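Malate dehydrogenase (Entamoeba histolytica, PDB 3I0P) probably catalyses the NAD-dependent interconversion of malate and oxaloacetate, with the cofactor bound between two subunits of a dimer. Local coordinates at residues N31-L39 with F92-K102; D173-D181 with Y324-E332. All coordinates share one frame; numbering follows the deposited sequence.

Contact 1: N31-L39 with F92-K102; sequences NARMVRDTL and FGHVNGTIGMK
Val35 packs against two rings, Phe92 and His94. Its CG2 lies over a face of Phe92, 3.6 Å from the ring centroid, and also touches His94 ND1, while CG1 lies over a face of His94 at 4.2 Å from that centroid; both face contacts are CH-pi. The split follows from the branch geometry: CG1 is anti to the backbone N (chi1 168°) and CG2 beside it. The imidazole is met from elsewhere too, by Thr38 OG1 at its edge, 3.1 Å from His94 CD2, and by Leu39 CD2, 3.7 Å from His94 NE2.

Met34 reaches out with an extended chain, so that CE arrives crosswise at Ile99, 3.7 Å from CG1, and SD passes Thr98 CB. Asn31 lays CG and OD1 against the Val95 methyls, CG 3.5 Å from CG2, while its ND2 is bonded to the backbone oxygens of Pro70 and Ala72, which probably holds the amide's rotation. Within the second helix, Thr98 OG1 donates to His94 O, an acceptor already used by Thr98 N. A water donates to Thr98 OG1 at 2.7 Å and to Met34 O, whose place is less sure, bridging the segments. Further out, Tyr59 of helix 55-64 meets the His94 ring, and Tyr129 of helix 127-136 covers Thr38 and Thr98.

The axes of segments 31-39 and 93-102 approach to 8.2 Å at 91°, a near-perpendicular helix-helix crossing. It sets helix 29-45 across the start of helix 93-111, the connecting helix of a beta-alpha-beta crossover between parallel strands 83-87 and 113-121.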
loop_
_atom_site.group_PDB
_atom_site.type_symbol
_atom_site.label_atom_id
_atom_site.label_comp_id
_atom_site.label_asym_id
_atom_site.label_seq_id
_atom_site.Cartn_x
_atom_site.Cartn_y
_atom_site.Cartn_z
ATOM N N ASN A 31 0.376 30.923 -4.893
ATOM C CA ASN A 31 0.527 29.773 -5.788
ATOM C C ASN A 31 1.977 29.544 -6.211
ATOM O O ASN A 31 2.458 28.410 -6.183
ATOM C CB ASN A 31 -0.361 29.912 -7.027
ATOM C CG ASN A 31 -1.837 29.604 -6.748
ATOM O OD1 ASN A 31 -2.253 29.420 -5.594
ATOM N ND2 ASN A 31 -2.638 29.558 -7.819
ATOM N N ALA A 32 2.682 30.616 -6.589
ATOM C CA ALA A 32 4.094 30.498 -6.965
ATOM C C ALA A 32 4.902 29.895 -5.823
ATOM O O ALA A 32 5.770 29.064 -6.060
ATOM C CB ALA A 32 4.671 31.842 -7.383
ATOM N N ARG A 33 4.598 30.305 -4.591
ATOM C CA ARG A 33 5.280 29.787 -3.408
ATOM C C ARG A 33 4.997 28.308 -3.137
ATOM O O ARG A 33 5.920 27.540 -2.870
ATOM C CB ARG A 33 4.972 30.635 -2.171
ATOM C CG ARG A 33 6.025 31.695 -1.895
ATOM C CD ARG A 33 5.747 32.448 -0.609
ATOM N NE ARG A 33 4.493 33.190 -0.661
ATOM C CZ ARG A 33 3.518 33.093 0.236
ATOM N NH1 ARG A 33 3.634 32.288 1.293
ATOM N NH2 ARG A 33 2.419 33.826 0.086
ATOM N N MET A 34 3.731 27.912 -3.220
ATOM C CA MET A 34 3.355 26.524 -2.987
ATOM C C MET A 34 4.033 25.606 -4.000
ATOM O O MET A 34 4.596 24.590 -3.627
ATOM C CB MET A 34 1.831 26.350 -3.016
ATOM C CG MET A 34 1.101 26.958 -1.817
ATOM S SD MET A 34 -0.677 26.655 -1.889
ATOM C CE MET A 34 -1.246 27.335 -0.332
ATOM N N VAL A 35 4.006 26.004 -5.272
ATOM C CA VAL A 35 4.569 25.232 -6.382
ATOM C C VAL A 35 6.087 25.126 -6.328
ATOM O O VAL A 35 6.640 24.042 -6.535
ATOM C CB VAL A 35 4.139 25.827 -7.742
ATOM C CG1 VAL A 35 4.931 25.228 -8.913
ATOM C CG2 VAL A 35 2.647 25.641 -7.929
ATOM N N ARG A 36 6.768 26.235 -6.056
ATOM C CA ARG A 36 8.214 26.198 -6.017
ATOM C C ARG A 36 8.709 25.418 -4.798
ATOM O O ARG A 36 9.729 24.741 -4.888
ATOM C CB ARG A 36 8.819 27.607 -6.110
ATOM C CG ARG A 36 8.778 28.429 -4.839
ATOM C CD ARG A 36 10.034 28.247 -4.010
ATOM N NE ARG A 36 9.878 28.914 -2.722
ATOM C CZ ARG A 36 10.210 30.177 -2.494
ATOM N NH1 ARG A 36 10.725 30.913 -3.462
ATOM N NH2 ARG A 36 10.036 30.712 -1.295
ATOM N N ASP A 37 7.979 25.497 -3.679
ATOM C CA ASP A 37 8.322 24.724 -2.477
ATOM C C ASP A 37 8.309 23.223 -2.760
ATOM O O ASP A 37 9.236 22.507 -2.378
ATOM C CB ASP A 37 7.374 25.023 -1.317
ATOM C CG ASP A 37 7.729 26.299 -0.567
ATOM O OD1 ASP A 37 8.741 26.960 -0.886
ATOM O OD2 ASP A 37 6.973 26.635 0.370
ATOM N N THR A 38 7.269 22.749 -3.444
ATOM C CA THR A 38 7.174 21.316 -3.698
ATOM C C THR A 38 8.043 20.907 -4.874
ATOM O O THR A 38 8.462 19.755 -4.951
ATOM C CB THR A 38 5.719 20.772 -3.858
ATOM O OG1 THR A 38 5.532 20.271 -5.175
ATOM C CG2 THR A 38 4.662 21.806 -3.548
ATOM N N LEU A 39 8.333 21.837 -5.778
ATOM C CA LEU A 39 9.311 21.550 -6.827
ATOM C C LEU A 39 10.720 21.470 -6.250
ATOM O O LEU A 39 11.405 20.469 -6.465
ATOM C CB LEU A 39 9.222 22.532 -7.999
ATOM C CG LEU A 39 7.933 22.389 -8.815
ATOM C CD1 LEU A 39 7.980 23.213 -10.084
ATOM C CD2 LEU A 39 7.688 20.916 -9.147
ATOM N N PHE A 92 -2.550 24.212 -10.355
ATOM C CA PHE A 92 -1.378 23.394 -10.065
ATOM C C PHE A 92 -1.727 22.307 -9.065
ATOM O O PHE A 92 -2.352 22.582 -8.032
ATOM C CB PHE A 92 -0.313 24.223 -9.384
ATOM C CG PHE A 92 0.275 25.308 -10.223
ATOM C CD1 PHE A 92 1.196 25.010 -11.234
ATOM C CD2 PHE A 92 -0.021 26.644 -9.945
ATOM C CE1 PHE A 92 1.780 26.033 -11.977
ATOM C CE2 PHE A 92 0.563 27.665 -10.674
ATOM C CZ PHE A 92 1.463 27.364 -11.693
ATOM N N GLY A 93 -1.284 21.083 -9.336
ATOM C CA GLY A 93 -1.472 19.998 -8.386
ATOM C C GLY A 93 -0.886 20.342 -7.031
ATOM O O GLY A 93 -1.430 19.956 -6.003
ATOM N N HIS A 94 0.225 21.078 -7.047
ATOM C CA HIS A 94 0.940 21.480 -5.832
ATOM C C HIS A 94 0.097 22.430 -5.020
ATOM O O HIS A 94 0.123 22.385 -3.788
ATOM C CB HIS A 94 2.265 22.153 -6.175
ATOM C CG HIS A 94 2.867 21.671 -7.453
ATOM N ND1 HIS A 94 2.491 22.170 -8.682
ATOM C CD2 HIS A 94 3.800 20.720 -7.699
ATOM C CE1 HIS A 94 3.180 21.559 -9.628
ATOM N NE2 HIS A 94 3.982 20.676 -9.060
ATOM N N VAL A 95 -0.663 23.278 -5.711
ATOM C CA VAL A 95 -1.593 24.188 -5.050
ATOM C C VAL A 95 -2.735 23.387 -4.423
ATOM O O VAL A 95 -3.005 23.521 -3.231
ATOM C CB VAL A 95 -2.107 25.283 -6.021
ATOM C CG1 VAL A 95 -3.289 26.048 -5.426
ATOM C CG2 VAL A 95 -0.972 26.236 -6.386
ATOM N N ASN A 96 -3.386 22.543 -5.223
ATOM C CA ASN A 96 -4.495 21.723 -4.738
ATOM C C ASN A 96 -4.015 20.769 -3.635
ATOM O O ASN A 96 -4.649 20.648 -2.574
ATOM C CB ASN A 96 -5.166 20.963 -5.895
ATOM C CG ASN A 96 -5.755 21.903 -6.963
ATOM O OD1 ASN A 96 -6.509 22.824 -6.651
ATOM N ND2 ASN A 96 -5.409 21.663 -8.224
ATOM N N GLY A 97 -2.872 20.128 -3.883
ATOM C CA GLY A 97 -2.274 19.199 -2.936
ATOM C C GLY A 97 -1.954 19.804 -1.577
ATOM O O GLY A 97 -2.298 19.226 -0.537
ATOM N N THR A 98 -1.296 20.966 -1.590
ATOM C CA THR A 98 -0.882 21.636 -0.365
ATOM C C THR A 98 -2.105 22.040 0.435
ATOM O O THR A 98 -2.199 21.768 1.632
ATOM C CB THR A 98 0.008 22.857 -0.664
ATOM O OG1 THR A 98 1.196 22.414 -1.321
ATOM C CG2 THR A 98 0.393 23.592 0.609
ATOM N N ILE A 99 -3.051 22.673 -0.236
ATOM C CA ILE A 99 -4.298 23.055 0.412
ATOM C C ILE A 99 -5.088 21.823 0.904
ATOM O O ILE A 99 -5.498 21.775 2.068
ATOM C CB ILE A 99 -5.124 23.982 -0.491
ATOM C CG1 ILE A 99 -4.354 25.295 -0.687
ATOM C CG2 ILE A 99 -6.553 24.203 0.092
ATOM C CD1 ILE A 99 -4.818 26.123 -1.863
ATOM N N GLY A 100 -5.243 20.822 0.032
ATOM C CA GLY A 100 -5.947 19.583 0.364
ATOM C C GLY A 100 -5.423 18.857 1.595
ATOM O O GLY A 100 -6.202 18.462 2.468
ATOM N N MET A 101 -4.109 18.679 1.668
ATOM C CA MET A 101 -3.490 17.990 2.794
ATOM C C MET A 101 -3.516 18.844 4.064
ATOM O O MET A 101 -3.869 18.351 5.134
ATOM C CB MET A 101 -2.060 17.532 2.448
ATOM C CG MET A 101 -1.304 16.876 3.603
ATOM S SD MET A 101 -2.075 15.396 4.310
ATOM C CE MET A 101 -1.411 14.104 3.262
ATOM N N LYS A 102 -3.159 20.124 3.948
ATOM C CA LYS A 102 -3.246 21.045 5.087
ATOM C C LYS A 102 -4.642 20.989 5.683
ATOM O O LYS A 102 -4.824 21.043 6.894
ATOM C CB LYS A 102 -2.941 22.473 4.659
ATOM C CG LYS A 102 -1.496 22.847 4.743
ATOM C CD LYS A 102 -1.231 24.201 4.079
ATOM C CE LYS A 102 -1.856 25.373 4.841
ATOM N NZ LYS A 102 -1.625 26.654 4.099
HETATM O O HOH W 1 3.480 23.877 -1.217
#

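Contact 2: D173-D181 with Y324-E332; sequences DEAFPYCFD and YTAGEKEYE. With NAD (nicotinamide-adenine-dinucleotide), chain B.
Cys179 N donates to Ala326 O at 3.2 Å with a nearly straight N-H...O angle of 165°, yet it comes from above the carbonyl plane, joining strand 178-181 to the type II turn Thr325-Glu328. Ala326 CB lies over a face of Tyr178, 3.7 Å from the ring centroid, and also packs on Phe180 CB. Phe176, with CG between the backbone N and carbonyl carbon (chi1 52°), turns its ring into the first turn of helix 328-340: CZ meets Glu328 CG, and CD2 lies over a face of Tyr331. The two ring planes are 26° apart but slid, with centroids 5.0 Å apart and little overlap.

This junction of edge strand and helix N-terminus forms part of the NAD pocket. Gly327, at the N-cap, gives its N-H to the adenosine ribose O2B at 2.7 Å, and O2B in turn donates to Glu330 OE1. The nicotinamide ribose is gripped by the Asp181 carboxylate, OD1 taking O2D at 2.8 Å and OD2 taking O3D. Glu328 OE1 receives Thr325 N and a salt bridge from Arg312, while Tyr178 OH bonds to Cys249 O of the second subunit.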
loop_
_atom_site.group_PDB
_atom_site.type_symbol
_atom_site.label_atom_id
_atom_site.label_comp_id
_atom_site.label_asym_id
_atom_site.label_seq_id
_atom_site.Cartn_x
_atom_site.Cartn_y
_atom_site.Cartn_z
ATOM N N ASP A 173 11.550 9.681 15.555
ATOM C CA ASP A 173 12.356 10.373 16.568
ATOM C C ASP A 173 13.754 10.621 16.043
ATOM O O ASP A 173 14.631 11.080 16.770
ATOM C CB ASP A 173 12.369 9.642 17.924
ATOM C CG ASP A 173 13.269 8.409 17.945
ATOM O OD1 ASP A 173 13.675 7.900 16.873
ATOM O OD2 ASP A 173 13.568 7.920 19.059
ATOM N N GLU A 174 13.947 10.303 14.769
ATOM C CA GLU A 174 15.194 10.553 14.083
ATOM C C GLU A 174 15.172 11.948 13.441
ATOM O O GLU A 174 14.212 12.700 13.624
ATOM C CB GLU A 174 15.424 9.463 13.045
ATOM C CG GLU A 174 15.283 8.072 13.615
ATOM C CD GLU A 174 15.638 7.000 12.620
ATOM O OE1 GLU A 174 14.931 6.878 11.594
ATOM O OE2 GLU A 174 16.626 6.265 12.871
ATOM N N ALA A 175 16.228 12.284 12.700
ATOM C CA ALA A 175 16.389 13.625 12.118
ATOM C C ALA A 175 15.494 13.845 10.898
ATOM O O ALA A 175 15.342 14.967 10.423
ATOM C CB ALA A 175 17.850 13.873 11.759
ATOM N N PHE A 176 14.923 12.754 10.396
ATOM C CA PHE A 176 14.009 12.756 9.256
ATOM C C PHE A 176 12.866 11.804 9.581
ATOM O O PHE A 176 13.080 10.817 10.285
ATOM C CB PHE A 176 14.735 12.258 7.999
ATOM C CG PHE A 176 15.440 10.939 8.188
ATOM C CD1 PHE A 176 14.836 9.751 7.794
ATOM C CD2 PHE A 176 16.702 10.884 8.791
ATOM C CE1 PHE A 176 15.483 8.528 7.980
ATOM C CE2 PHE A 176 17.346 9.679 8.978
ATOM C CZ PHE A 176 16.741 8.497 8.574
ATOM N N PRO A 177 11.649 12.087 9.075
ATOM C CA PRO A 177 10.539 11.144 9.277
ATOM C C PRO A 177 10.669 9.921 8.380
ATOM O O PRO A 177 11.446 9.940 7.413
ATOM C CB PRO A 177 9.313 11.951 8.849
ATOM C CG PRO A 177 9.844 12.938 7.884
ATOM C CD PRO A 177 11.200 13.318 8.400
ATOM N N TYR A 178 9.928 8.866 8.702
ATOM C CA TYR A 178 9.731 7.788 7.761
ATOM C C TYR A 178 8.950 8.385 6.605
ATOM O O TYR A 178 7.946 9.079 6.812
ATOM C CB TYR A 178 8.934 6.660 8.419
ATOM C CG TYR A 178 8.356 5.618 7.467
ATOM C CD1 TYR A 178 8.933 4.357 7.357
ATOM C CD2 TYR A 178 7.216 5.884 6.712
ATOM C CE1 TYR A 178 8.396 3.398 6.499
ATOM C CE2 TYR A 178 6.680 4.939 5.859
ATOM C CZ TYR A 178 7.268 3.701 5.755
ATOM O OH TYR A 178 6.732 2.762 4.904
ATOM N N CYS A 179 9.409 8.138 5.388
ATOM C CA CYS A 179 8.679 8.598 4.226
ATOM C C CYS A 179 8.844 7.662 3.063
ATOM O O CYS A 179 9.833 7.747 2.322
ATOM C CB CYS A 179 9.115 9.998 3.804
ATOM S SG CYS A 179 8.030 10.687 2.536
ATOM N N PHE A 180 7.876 6.768 2.889
ATOM C CA PHE A 180 7.830 6.023 1.648
ATOM C C PHE A 180 7.186 6.900 0.580
ATOM O O PHE A 180 6.193 7.586 0.837
ATOM C CB PHE A 180 7.097 4.693 1.765
ATOM C CG PHE A 180 6.945 4.002 0.446
ATOM C CD1 PHE A 180 8.058 3.503 -0.216
ATOM C CD2 PHE A 180 5.706 3.919 -0.175
ATOM C CE1 PHE A 180 7.935 2.897 -1.450
ATOM C CE2 PHE A 180 5.574 3.298 -1.421
ATOM C CZ PHE A 180 6.690 2.791 -2.054
ATOM N N ASP A 181 7.777 6.887 -0.608
ATOM C CA ASP A 181 7.304 7.711 -1.700
ATOM C C ASP A 181 7.719 7.091 -3.017
ATOM O O ASP A 181 8.888 7.112 -3.372
ATOM C CB ASP A 181 7.870 9.127 -1.578
ATOM C CG ASP A 181 7.447 10.021 -2.722
ATOM O OD1 ASP A 181 6.410 9.730 -3.369
ATOM O OD2 ASP A 181 8.154 11.024 -2.966
ATOM N N TYR A 324 18.789 0.668 4.598
ATOM C CA TYR A 324 18.123 1.965 4.709
ATOM C C TYR A 324 16.670 1.805 5.176
ATOM O O TYR A 324 16.113 0.703 5.182
ATOM C CB TYR A 324 18.157 2.712 3.369
ATOM C CG TYR A 324 19.535 2.898 2.769
ATOM C CD1 TYR A 324 20.162 4.143 2.785
ATOM C CD2 TYR A 324 20.213 1.829 2.174
ATOM C CE1 TYR A 324 21.430 4.317 2.236
ATOM C CE2 TYR A 324 21.480 1.998 1.614
ATOM C CZ TYR A 324 22.079 3.244 1.650
ATOM O OH TYR A 324 23.330 3.413 1.102
ATOM N N THR A 325 16.066 2.912 5.582
ATOM C CA THR A 325 14.633 2.947 5.803
ATOM C C THR A 325 14.016 4.082 4.964
ATOM O O THR A 325 14.728 4.974 4.481
ATOM C CB THR A 325 14.271 3.096 7.299
ATOM O OG1 THR A 325 14.770 4.339 7.783
ATOM C CG2 THR A 325 14.859 1.960 8.130
ATOM N N ALA A 326 12.697 4.031 4.779
ATOM C CA ALA A 326 11.986 5.004 3.964
ATOM C C ALA A 326 12.401 6.425 4.318
ATOM O O ALA A 326 12.285 6.847 5.471
ATOM C CB ALA A 326 10.490 4.829 4.129
ATOM N N GLY A 327 12.911 7.148 3.327
ATOM C CA GLY A 327 13.237 8.558 3.497
ATOM C C GLY A 327 14.651 8.878 3.955
ATOM O O GLY A 327 14.998 10.049 4.099
ATOM N N GLU A 328 15.462 7.843 4.180
ATOM C CA GLU A 328 16.843 8.004 4.674
ATOM C C GLU A 328 17.743 8.550 3.571
ATOM O O GLU A 328 18.418 9.565 3.764
ATOM C CB GLU A 328 17.391 6.672 5.216
ATOM C CG GLU A 328 18.718 6.757 5.947
ATOM C CD GLU A 328 19.075 5.460 6.682
ATOM O OE1 GLU A 328 18.365 4.445 6.461
ATOM O OE2 GLU A 328 20.054 5.455 7.487
ATOM N N LYS A 329 17.735 7.864 2.425
ATOM C CA LYS A 329 18.415 8.306 1.212
ATOM C C LYS A 329 18.058 9.749 0.827
ATOM O O LYS A 329 18.919 10.499 0.348
ATOM C CB LYS A 329 18.124 7.341 0.049
ATOM C CG LYS A 329 19.187 6.275 -0.133
ATOM C CD LYS A 329 18.620 4.939 -0.565
ATOM C CE LYS A 329 18.705 4.712 -2.060
ATOM N NZ LYS A 329 18.908 3.261 -2.323
ATOM N N GLU A 330 16.803 10.144 1.052
ATOM C CA GLU A 330 16.374 11.484 0.697
ATOM C C GLU A 330 16.927 12.517 1.653
ATOM O O GLU A 330 17.261 13.624 1.238
ATOM C CB GLU A 330 14.859 11.583 0.614
ATOM C CG GLU A 330 14.260 10.954 -0.652
ATOM C CD GLU A 330 14.141 9.439 -0.581
ATOM O OE1 GLU A 330 14.091 8.883 0.534
ATOM O OE2 GLU A 330 14.096 8.800 -1.651
ATOM N N TYR A 331 17.020 12.160 2.930
ATOM C CA TYR A 331 17.556 13.065 3.948
ATOM C C TYR A 331 19.033 13.359 3.683
ATOM O O TYR A 331 19.455 14.517 3.690
ATOM C CB TYR A 331 17.328 12.500 5.363
ATOM C CG TYR A 331 18.144 13.163 6.455
ATOM C CD1 TYR A 331 17.769 14.402 6.989
ATOM C CD2 TYR A 331 19.298 12.545 6.955
ATOM C CE1 TYR A 331 18.528 15.008 7.994
ATOM C CE2 TYR A 331 20.062 13.141 7.952
ATOM C CZ TYR A 331 19.677 14.365 8.463
ATOM O OH TYR A 331 20.442 14.936 9.447
ATOM N N GLU A 332 19.808 12.310 3.434
ATOM C CA GLU A 332 21.231 12.467 3.178
ATOM C C GLU A 332 21.522 13.266 1.906
ATOM O O GLU A 332 22.468 14.057 1.874
ATOM C CB GLU A 332 21.942 11.114 3.168
ATOM C CG GLU A 332 22.163 10.553 4.575
ATOM C CD GLU A 332 22.871 9.210 4.584
ATOM O OE1 GLU A 332 23.216 8.698 3.497
ATOM O OE2 GLU A 332 23.077 8.666 5.687
HETATM P PA NAD B . 12.015 4.829 -5.973
HETATM O O1A NAD B . 13.122 5.835 -6.175
HETATM O O2A NAD B . 12.130 3.497 -6.643
HETATM O O5B NAD B . 11.879 4.623 -4.384
HETATM C C5B NAD B . 11.777 5.767 -3.517
HETATM C C4B NAD B . 11.311 5.392 -2.104
HETATM O O4B NAD B . 11.887 4.158 -1.659
HETATM C C3B NAD B . 11.726 6.416 -1.067
HETATM O O3B NAD B . 10.738 6.430 -0.024
HETATM C C2B NAD B . 13.038 5.881 -0.538
HETATM O O2B NAD B . 13.295 6.336 0.791
HETATM C C1B NAD B . 12.786 4.387 -0.562
HETATM N N9A NAD B . 14.007 3.545 -0.722
HETATM C C8A NAD B . 14.846 3.524 -1.768
HETATM N N7A NAD B . 15.802 2.600 -1.529
HETATM C C5A NAD B . 15.548 2.033 -0.326
HETATM C C6A NAD B . 16.165 1.041 0.443
HETATM N N6A NAD B . 17.289 0.417 0.013
HETATM N N1A NAD B . 15.642 0.701 1.646
HETATM C C2A NAD B . 14.537 1.303 2.105
HETATM N N3A NAD B . 13.923 2.252 1.387
HETATM C C4A NAD B . 14.410 2.635 0.173
HETATM O O3 NAD B . 10.566 5.486 -6.312
HETATM P PN NAD B . 9.961 5.926 -7.759
HETATM O O1N NAD B . 8.778 5.029 -8.038
HETATM O O2N NAD B . 11.068 6.071 -8.773
HETATM O O5D NAD B . 9.391 7.399 -7.491
HETATM C C5D NAD B . 10.258 8.537 -7.487
HETATM C C4D NAD B . 9.447 9.824 -7.370
HETATM O O4D NAD B . 8.600 9.989 -8.511
HETATM C C3D NAD B . 8.530 9.821 -6.153
HETATM O O3D NAD B . 8.823 10.992 -5.378
HETATM C C2D NAD B . 7.108 9.816 -6.713
HETATM O O2D NAD B . 6.142 10.582 -5.971
HETATM C C1D NAD B . 7.314 10.442 -8.075
HETATM N N1N NAD B . 6.243 10.093 -9.006
HETATM C C2N NAD B . 5.289 11.017 -9.257
HETATM C C3N NAD B . 4.246 10.729 -10.141
HETATM C C7N NAD B . 3.174 11.742 -10.431
HETATM O O7N NAD B . 2.281 11.450 -11.216
HETATM N N7N NAD B . 3.219 12.930 -9.832
HETATM C C4N NAD B . 4.206 9.477 -10.762
HETATM C C5N NAD B . 5.202 8.537 -10.477
HETATM C C6N NAD B . 6.221 8.875 -9.588
#

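How the contacts relate
Both segments of contact 1 precede those of contact 2 in the sequence. Their centres are 22 Å apart and their nearest atoms about 9 Å, without touching. Each is tied to the seven-stranded mixed sheet in its own way: contact 1 through helix 93-111, which links strands 83-87 and 113-121, and contact 2 through strand 178-182 at an edge of that sheet. Helix 127-136 touches both, with Tyr129 and Tyr130 against contact 1, and Ala127, Leu132 and Ala135 against contact 2. NAD relates them as well: contact 2 holds its riboses directly, whereas the His94 side chain stays about 8 Å from the cofactor's nearest atom.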